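Long-range contacts in aldehyde dehydrogenase (Listeria monocytogenes, PDB 3K9D), which probably oxidises aldehydes with NAD or NADP as electron acceptor, as other members of the aldehyde dehydrogenase family do: residues M31-I36 / M88-M93; G92-D97 / E104-L109; T129-K134 / D432-E437. All blocks are in the same frame, centred on the assembly; numbering follows the deposited sequence.

Interaction 1 (M31-I36 / M88-M93)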
loop_
_atom_site.group_PDB
_atom_site.type_symbol
_atom_site.label_atom_id
_atom_site.label_comp_id
_atom_site.label_asym_id
_atom_site.label_seq_id
_atom_site.Cartn_x
_atom_site.Cartn_y
_atom_site.Cartn_z
ATOM N N MET A 31 11.960 18.333 -12.471
ATOM C CA MET A 31 11.345 19.637 -12.188
ATOM C C MET A 31 11.248 19.934 -10.693
ATOM O O MET A 31 11.064 19.021 -9.882
ATOM C CB MET A 31 9.940 19.723 -12.796
ATOM C CG MET A 31 9.843 19.423 -14.273
ATOM S SD MET A 31 8.171 19.767 -14.914
ATOM C CE MET A 31 8.539 19.663 -16.647
ATOM N N SER A 32 11.330 21.216 -10.340
ATOM C CA SER A 32 11.188 21.645 -8.952
ATOM C C SER A 32 9.723 21.624 -8.510
ATOM O O SER A 32 8.830 21.366 -9.325
ATOM C CB SER A 32 11.788 23.037 -8.753
ATOM O OG SER A 32 10.843 24.042 -9.077
ATOM N N GLN A 33 9.477 21.889 -7.221
ATOM C CA GLN A 33 8.104 21.956 -6.686
ATOM C C GLN A 33 7.317 23.079 -7.360
ATOM O O GLN A 33 6.143 22.915 -7.680
ATOM C CB GLN A 33 8.096 22.155 -5.165
ATOM C CG GLN A 33 6.687 22.133 -4.528
ATOM C CD GLN A 33 6.110 20.734 -4.413
ATOM O OE1 GLN A 33 6.622 19.902 -3.658
ATOM N NE2 GLN A 33 5.038 20.461 -5.161
ATOM N N GLN A 34 7.990 24.208 -7.562
ATOM C CA GLN A 34 7.441 25.372 -8.258
ATOM C C GLN A 34 6.972 25.041 -9.680
ATOM O O GLN A 34 5.815 25.294 -10.016
ATOM C CB GLN A 34 8.457 26.515 -8.261
ATOM C CG GLN A 34 8.650 27.211 -6.892
ATOM C CD GLN A 34 9.633 26.499 -5.935
ATOM O OE1 GLN A 34 10.087 25.372 -6.185
ATOM N NE2 GLN A 34 9.961 27.174 -4.830
ATOM N N GLN A 35 7.855 24.447 -10.485
ATOM C CA GLN A 35 7.512 23.985 -11.839
ATOM C C GLN A 35 6.349 22.977 -11.897
ATOM O O GLN A 35 5.438 23.126 -12.722
ATOM C CB GLN A 35 8.743 23.433 -12.546
ATOM C CG GLN A 35 9.682 24.507 -13.114
ATOM C CD GLN A 35 11.065 23.967 -13.445
ATOM O OE1 GLN A 35 11.725 24.430 -14.370
ATOM N NE2 GLN A 35 11.508 22.992 -12.685
ATOM N N ILE A 36 6.368 21.972 -11.020
ATOM C CA ILE A 36 5.228 21.033 -10.867
ATOM C C ILE A 36 3.890 21.733 -10.552
ATOM O O ILE A 36 2.867 21.457 -11.209
ATOM C CB ILE A 36 5.536 19.918 -9.788
ATOM C CG1 ILE A 36 6.628 18.948 -10.283
ATOM C CG2 ILE A 36 4.239 19.224 -9.251
ATOM C CD1 ILE A 36 6.216 17.910 -11.326
ATOM N N MET A 88 0.960 21.856 -0.513
ATOM C CA MET A 88 1.569 20.618 -0.010
ATOM C C MET A 88 2.973 20.399 -0.592
ATOM O O MET A 88 3.217 20.692 -1.766
ATOM C CB MET A 88 0.680 19.416 -0.331
ATOM C CG MET A 88 -0.605 19.286 0.523
ATOM S SD MET A 88 -1.673 17.920 -0.024
ATOM C CE MET A 88 -0.574 16.505 0.185
ATOM N N LYS A 89 3.886 19.886 0.233
ATOM C CA LYS A 89 5.260 19.588 -0.204
ATOM C C LYS A 89 5.297 18.148 -0.701
ATOM O O LYS A 89 5.013 17.217 0.060
ATOM C CB LYS A 89 6.279 19.769 0.928
ATOM C CG LYS A 89 5.825 20.578 2.133
ATOM C CD LYS A 89 6.330 22.004 2.127
ATOM C CE LYS A 89 5.768 22.752 3.332
ATOM N NZ LYS A 89 6.375 24.093 3.512
ATOM N N THR A 90 5.612 17.965 -1.984
ATOM C CA THR A 90 5.483 16.654 -2.640
ATOM C C THR A 90 6.678 16.272 -3.522
ATOM O O THR A 90 6.731 15.157 -4.060
ATOM C CB THR A 90 4.190 16.574 -3.511
ATOM O OG1 THR A 90 4.246 17.543 -4.568
ATOM C CG2 THR A 90 2.939 16.800 -2.674
ATOM N N ILE A 91 7.621 17.201 -3.666
ATOM C CA ILE A 91 8.733 17.074 -4.603
ATOM C C ILE A 91 10.067 17.285 -3.876
ATOM O O ILE A 91 10.247 18.271 -3.164
ATOM C CB ILE A 91 8.603 18.092 -5.790
ATOM C CG1 ILE A 91 7.311 17.874 -6.598
ATOM C CG2 ILE A 91 9.844 18.082 -6.697
ATOM C CD1 ILE A 91 7.250 16.566 -7.402
ATOM N N GLY A 92 10.998 16.352 -4.050
ATOM C CA GLY A 92 12.370 16.568 -3.573
ATOM C C GLY A 92 12.502 16.452 -2.065
ATOM O O GLY A 92 11.720 15.754 -1.433
ATOM N N MET A 93 13.484 17.158 -1.503
ATOM C CA MET A 93 13.782 17.098 -0.073
ATOM C C MET A 93 12.634 17.646 0.768
ATOM O O MET A 93 12.273 18.817 0.643
ATOM C CB MET A 93 15.053 17.881 0.240
ATOM C CG MET A 93 15.462 17.844 1.700
ATOM S SD MET A 93 16.416 16.367 2.091
ATOM C CE MET A 93 17.929 16.757 1.231
HETATM O O HOH W 1 8.844 20.386 -1.603
#
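Q33 and I91 meet where the first turn of helix 33-49 faces the loop leading into strand 92-97, an outer strand of the mixed sheet within this chain. S32 occupies the N-cap of this helix, its OG taking a weak bond from Q35 N.

Q33 can be followed outward. Its CB rests near I91 CB, 4.1 Å away. CG stands anti to the backbone N (chi1 -176°), and a bend at chi2 (76°) carries CD across toward the loop. There the carboxamide serves both ends of T90: OE1 accepts a nearly straight bond from T90 N (2.8 Å, 170° at the hydrogen), while NE2 donates a hydrogen bond to T90 OG1 at 3.1 Å, with that oxygen in the amide plane. I91 N adds a weak bond to OE1, and a water links OE1 with I91 O. A glutamine suits this place because one flat group both accepts and donates. NE2 also bonds D37 OD1, and T90 OG1 is bonded to K134 O, so the amide's rotation is well defined.

I91 supplies the apolar part: its CG2 lies 3.5 Å from M31 O, and its CD1 packs 3.8 Å from I36 CG1.

Interaction 2 (G92-D97 / E104-L109)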
loop_
_atom_site.group_PDB
_atom_site.type_symbol
_atom_site.label_atom_id
_atom_site.label_comp_id
_atom_site.label_asym_id
_atom_site.label_seq_id
_atom_site.Cartn_x
_atom_site.Cartn_y
_atom_site.Cartn_z
ATOM N N GLY A 92 10.998 16.352 -4.050
ATOM C CA GLY A 92 12.370 16.568 -3.573
ATOM C C GLY A 92 12.502 16.452 -2.065
ATOM O O GLY A 92 11.720 15.754 -1.433
ATOM N N MET A 93 13.484 17.158 -1.503
ATOM C CA MET A 93 13.782 17.098 -0.073
ATOM C C MET A 93 12.634 17.646 0.768
ATOM O O MET A 93 12.273 18.817 0.643
ATOM C CB MET A 93 15.053 17.881 0.240
ATOM C CG MET A 93 15.462 17.844 1.700
ATOM S SD MET A 93 16.416 16.367 2.091
ATOM C CE MET A 93 17.929 16.757 1.231
ATOM N N LEU A 94 12.080 16.795 1.630
ATOM C CA LEU A 94 10.961 17.176 2.470
ATOM C C LEU A 94 11.404 17.546 3.878
ATOM O O LEU A 94 10.941 18.536 4.442
ATOM C CB LEU A 94 9.917 16.054 2.522
ATOM C CG LEU A 94 9.269 15.551 1.227
ATOM C CD1 LEU A 94 8.379 14.359 1.529
ATOM C CD2 LEU A 94 8.466 16.645 0.522
ATOM N N LYS A 95 12.302 16.747 4.442
ATOM C CA LYS A 95 12.634 16.845 5.855
ATOM C C LYS A 95 14.115 16.606 6.049
ATOM O O LYS A 95 14.696 15.779 5.349
ATOM C CB LYS A 95 11.863 15.787 6.635
ATOM C CG LYS A 95 10.647 16.284 7.374
ATOM C CD LYS A 95 9.872 15.127 7.994
ATOM C CE LYS A 95 10.741 14.273 8.915
ATOM N NZ LYS A 95 9.931 13.221 9.604
ATOM N N GLU A 96 14.716 17.346 6.983
ATOM C CA GLU A 96 16.108 17.173 7.375
ATOM C C GLU A 96 16.176 17.147 8.899
ATOM O O GLU A 96 16.330 18.194 9.537
ATOM C CB GLU A 96 16.979 18.320 6.834
ATOM C CG GLU A 96 17.163 18.332 5.325
ATOM C CD GLU A 96 17.607 19.684 4.802
ATOM O OE1 GLU A 96 18.741 20.117 5.130
ATOM O OE2 GLU A 96 16.819 20.308 4.056
ATOM N N ASP A 97 16.037 15.957 9.480
ATOM C CA ASP A 97 16.140 15.795 10.933
ATOM C C ASP A 97 17.608 15.681 11.320
ATOM O O ASP A 97 18.246 14.664 11.052
ATOM C CB ASP A 97 15.327 14.575 11.410
ATOM C CG ASP A 97 15.316 14.417 12.925
ATOM O OD1 ASP A 97 14.370 13.779 13.441
ATOM O OD2 ASP A 97 16.241 14.911 13.610
ATOM N N GLU A 104 14.642 13.094 4.580
ATOM C CA GLU A 104 13.570 12.447 3.810
ATOM C C GLU A 104 13.347 13.154 2.475
ATOM O O GLU A 104 13.287 14.387 2.412
ATOM C CB GLU A 104 12.252 12.392 4.606
ATOM C CG GLU A 104 12.334 11.615 5.902
ATOM C CD GLU A 104 10.991 11.389 6.570
ATOM O OE1 GLU A 104 9.933 11.508 5.909
ATOM O OE2 GLU A 104 10.999 11.068 7.777
ATOM N N VAL A 105 13.226 12.354 1.415
ATOM C CA VAL A 105 13.104 12.828 0.036
ATOM C C VAL A 105 11.926 12.107 -0.604
ATOM O O VAL A 105 11.847 10.878 -0.558
ATOM C CB VAL A 105 14.410 12.535 -0.798
ATOM C CG1 VAL A 105 14.222 12.839 -2.307
ATOM C CG2 VAL A 105 15.601 13.315 -0.260
ATOM N N ALA A 106 11.008 12.877 -1.192
ATOM C CA ALA A 106 9.891 12.329 -1.942
ATOM C C ALA A 106 10.354 11.724 -3.270
ATOM O O ALA A 106 11.098 12.349 -4.046
ATOM C CB ALA A 106 8.855 13.410 -2.177
ATOM N N VAL A 107 9.921 10.497 -3.522
ATOM C CA VAL A 107 10.237 9.805 -4.763
ATOM C C VAL A 107 8.936 9.477 -5.461
ATOM O O VAL A 107 8.138 8.715 -4.917
ATOM C CB VAL A 107 11.006 8.481 -4.499
ATOM C CG1 VAL A 107 11.310 7.771 -5.797
ATOM C CG2 VAL A 107 12.287 8.753 -3.768
ATOM N N PRO A 108 8.716 10.037 -6.667
ATOM C CA PRO A 108 7.497 9.749 -7.431
ATOM C C PRO A 108 7.404 8.259 -7.748
ATOM O O PRO A 108 8.434 7.615 -7.962
ATOM C CB PRO A 108 7.701 10.529 -8.732
ATOM C CG PRO A 108 8.671 11.587 -8.399
ATOM C CD PRO A 108 9.605 10.959 -7.399
ATOM N N LEU A 109 6.185 7.720 -7.745
ATOM C CA LEU A 109 5.961 6.308 -8.041
ATOM C C LEU A 109 6.401 5.969 -9.472
ATOM O O LEU A 109 7.033 4.938 -9.696
ATOM C CB LEU A 109 4.494 5.892 -7.764
ATOM C CG LEU A 109 4.094 5.222 -6.435
ATOM C CD1 LEU A 109 4.922 5.707 -5.234
ATOM C CD2 LEU A 109 2.573 5.258 -6.122
HETATM O O HOH W 2 9.955 14.171 -5.721
#
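M93 pairs with V105 and K95 with E104 in antiparallel strands whose axes approach to 4.4 Å with 143° between their directions, and the register slips by one residue between the two pairs in a classic beta bulge. L94 N and K95 N both point at E104 O, at 2.8 Å and 3.3 Å respectively, so a single carbonyl oxygen holds two successive amides. E104 N returns a bond to K95 O, and A106 N reaches G92 O from above the carbonyl plane. Beside that last bond a water accepts from G92 N and donates to A106 O. The positive phi of G92 (74°) is readily adopted by glycine, which has no CB.

Beyond the backbone, K95 and E104 lie side by side and point the same way. K95 CB is 4.0 Å from E104 CB, and a bend at chi3 of K95 turns CE toward the carboxylate. The salt bridge from K95 NZ to E104 OE2 spans 3.0 Å, the ammonium sitting above the carboxylate plane. Long, flexible chains suit this rather exposed position, where each charge probably steadies the other. L94, at the bulge, instead lays CD1 against A106 CB (3.9 Å); the small alanine leaves room for the leucine branch and also touches F440.

M93 and V105 form the non-hydrogen-bonded pair on the opposite face from K95 and E104, M93 SD meeting V105 CG2 at 3.9 Å. R386 of the second subunit packs on M93 and A389 of the second subunit on V105, so this apolar face takes part in the dimer contact. The whole is a bulged beta hairpin, consistent with the projecting oligomerisation hairpin of aldehyde dehydrogenases.

Interaction 3 (T129-K134 / D432-E437)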
loop_
_atom_site.group_PDB
_atom_site.type_symbol
_atom_site.label_atom_id
_atom_site.label_comp_id
_atom_site.label_asym_id
_atom_site.label_seq_id
_atom_site.Cartn_x
_atom_site.Cartn_y
_atom_site.Cartn_z
ATOM N N THR A 129 -5.464 13.121 -12.268
ATOM C CA THR A 129 -4.416 13.812 -12.995
ATOM C C THR A 129 -3.711 14.774 -12.049
ATOM O O THR A 129 -2.494 14.702 -11.886
ATOM C CB THR A 129 -4.973 14.565 -14.206
ATOM O OG1 THR A 129 -5.513 13.635 -15.143
ATOM C CG2 THR A 129 -3.867 15.371 -14.907
ATOM N N LEU A 130 -4.497 15.630 -11.398
ATOM C CA LEU A 130 -3.993 16.629 -10.462
ATOM C C LEU A 130 -3.134 16.041 -9.363
ATOM O O LEU A 130 -2.056 16.559 -9.086
ATOM C CB LEU A 130 -5.157 17.371 -9.808
ATOM C CG LEU A 130 -5.823 18.486 -10.595
ATOM C CD1 LEU A 130 -7.172 18.739 -9.997
ATOM C CD2 LEU A 130 -4.981 19.729 -10.585
ATOM N N ILE A 131 -3.609 14.965 -8.740
ATOM C CA ILE A 131 -2.848 14.328 -7.655
ATOM C C ILE A 131 -1.591 13.540 -8.113
ATOM O O ILE A 131 -0.559 13.587 -7.444
ATOM C CB ILE A 131 -3.767 13.522 -6.668
ATOM C CG1 ILE A 131 -4.429 12.313 -7.350
ATOM C CG2 ILE A 131 -4.829 14.470 -6.061
ATOM C CD1 ILE A 131 -5.043 11.333 -6.400
ATOM N N SER A 132 -1.677 12.857 -9.257
ATOM C CA SER A 132 -0.525 12.150 -9.836
ATOM C C SER A 132 0.572 13.111 -10.263
ATOM O O SER A 132 1.727 12.955 -9.863
ATOM C CB SER A 132 -0.931 11.283 -11.030
ATOM O OG SER A 132 -1.922 10.342 -10.653
ATOM N N ILE A 133 0.200 14.115 -11.058
ATOM C CA ILE A 133 1.128 15.156 -11.509
ATOM C C ILE A 133 1.739 15.925 -10.329
ATOM O O ILE A 133 2.950 16.207 -10.330
ATOM C CB ILE A 133 0.456 16.130 -12.532
ATOM C CG1 ILE A 133 0.117 15.405 -13.849
ATOM C CG2 ILE A 133 1.331 17.351 -12.786
ATOM C CD1 ILE A 133 1.320 15.129 -14.772
ATOM N N LYS A 134 0.916 16.214 -9.312
ATOM C CA LYS A 134 1.370 16.870 -8.063
ATOM C C LYS A 134 2.507 16.121 -7.375
ATOM O O LYS A 134 3.409 16.744 -6.801
ATOM C CB LYS A 134 0.206 17.038 -7.075
ATOM C CG LYS A 134 0.554 17.692 -5.733
ATOM C CD LYS A 134 1.108 19.107 -5.876
ATOM C CE LYS A 134 1.602 19.619 -4.536
ATOM N NZ LYS A 134 1.641 21.105 -4.381
ATOM N N ASP A 432 -7.487 5.326 2.791
ATOM C CA ASP A 432 -7.465 6.770 2.621
ATOM C C ASP A 432 -8.410 7.248 1.531
ATOM O O ASP A 432 -8.743 6.505 0.596
ATOM C CB ASP A 432 -6.043 7.288 2.367
ATOM C CG ASP A 432 -5.070 6.921 3.494
ATOM O OD1 ASP A 432 -5.509 6.672 4.639
ATOM O OD2 ASP A 432 -3.859 6.876 3.226
ATOM N N ASN A 433 -8.874 8.483 1.695
ATOM C CA ASN A 433 -9.322 9.280 0.561
ATOM C C ASN A 433 -8.026 9.689 -0.075
ATOM O O ASN A 433 -7.248 10.441 0.508
ATOM C CB ASN A 433 -10.069 10.524 1.037
ATOM C CG ASN A 433 -11.541 10.258 1.345
ATOM O OD1 ASN A 433 -11.918 9.174 1.774
ATOM N ND2 ASN A 433 -12.378 11.265 1.136
ATOM N N ILE A 434 -7.755 9.187 -1.260
ATOM C CA ILE A 434 -6.375 9.260 -1.679
ATOM C C ILE A 434 -6.015 10.524 -2.446
ATOM O O ILE A 434 -6.868 11.161 -3.095
ATOM C CB ILE A 434 -5.830 7.930 -2.268
ATOM C CG1 ILE A 434 -6.244 7.720 -3.710
ATOM C CG2 ILE A 434 -6.131 6.757 -1.341
ATOM C CD1 ILE A 434 -5.066 7.932 -4.620
ATOM N N GLY A 435 -4.761 10.919 -2.257
ATOM C CA GLY A 435 -4.215 12.139 -2.825
ATOM C C GLY A 435 -2.733 11.972 -3.053
ATOM O O GLY A 435 -2.256 10.843 -3.158
ATOM N N PRO A 436 -1.991 13.097 -3.110
ATOM C CA PRO A 436 -0.540 13.141 -3.367
ATOM C C PRO A 436 0.300 12.213 -2.492
ATOM O O PRO A 436 1.181 11.524 -3.000
ATOM C CB PRO A 436 -0.190 14.601 -3.079
ATOM C CG PRO A 436 -1.418 15.334 -3.476
ATOM C CD PRO A 436 -2.546 14.455 -2.964
ATOM N N GLU A 437 -0.014 12.171 -1.199
ATOM C CA GLU A 437 0.750 11.403 -0.217
ATOM C C GLU A 437 0.626 9.882 -0.343
ATOM O O GLU A 437 1.335 9.147 0.344
ATOM C CB GLU A 437 0.392 11.868 1.205
ATOM C CG GLU A 437 0.948 13.251 1.553
ATOM C CD GLU A 437 0.642 13.698 2.975
ATOM O OE1 GLU A 437 0.759 14.909 3.243
ATOM O OE2 GLU A 437 0.289 12.855 3.830
#
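The puckered ring of P436 is the nearest thing to a flat group in this contact. I131 approaches from one side, off the CD corner and at about a right angle, its CG2 3.8 Å and its CB 4.0 Å from P436 CD; K134 stands beyond the CG corner. CE of M88 lies on the other side of the ring, off its CB-CG edge. I131 and K134 belong to the last turns of helix 121-134, which links the parallel neighbours 102-116 and 138-143 in a beta-alpha-beta crossover, so the contact joins the loop before strand 440-447 to a helix packed on the mixed sheet.

I131 carries most of the contact. Its CG1 sits between the backbone N and the carbonyl carbon (chi1 66°), and CD1, reached through it, meets the loop. That methyl lies 3.8 Å from I434 CD1 and equally far from G435 CA, beside I434 O, which is itself bonded to the hydroxyl of Y127. A branched, wholly apolar side chain suits such a buried place: one methyl goes to the proline, the other to the loop ahead of it. At G435 a CB would collide with P436 CD, so glycine permits this extended backbone directly before the proline. P436 begins a 3-10 segment, which its phi of -51° suits.

K134 contributes its aliphatic part alone here. The bend at chi2 (60°) turns CD away from the ring, and the extended remainder runs on to NZ, which meets D37 OD1 in a salt bridge and bonds I85 O and M88 O. Against the proline remains one methylene, K134 CG, 3.8 Å from P436 CG.

How the interactions relate
Interaction 2 begins where interaction 1 ends, and both close before interaction 3 opens; all lie on one side of the chain's centre. Interactions 1 and 2 have centres about 10 Å apart and share G92 and M93: the loop that meets helix 33-49 continues directly into the hairpin, and T90 O packs on A106 CB. Interaction 3 is centred about 14 Å from interaction 1 and 16 Å from interaction 2. It touches the first mainly through K134, whose carbonyl oxygen and ammonium reach T90 and M88, but not the second, although strand 102-116 leads into helix 121-134. The N-terminal helices, the mixed sheet and the loop 432-437 are thus tied together, from a buried interior out to a hairpin at the subunit interface.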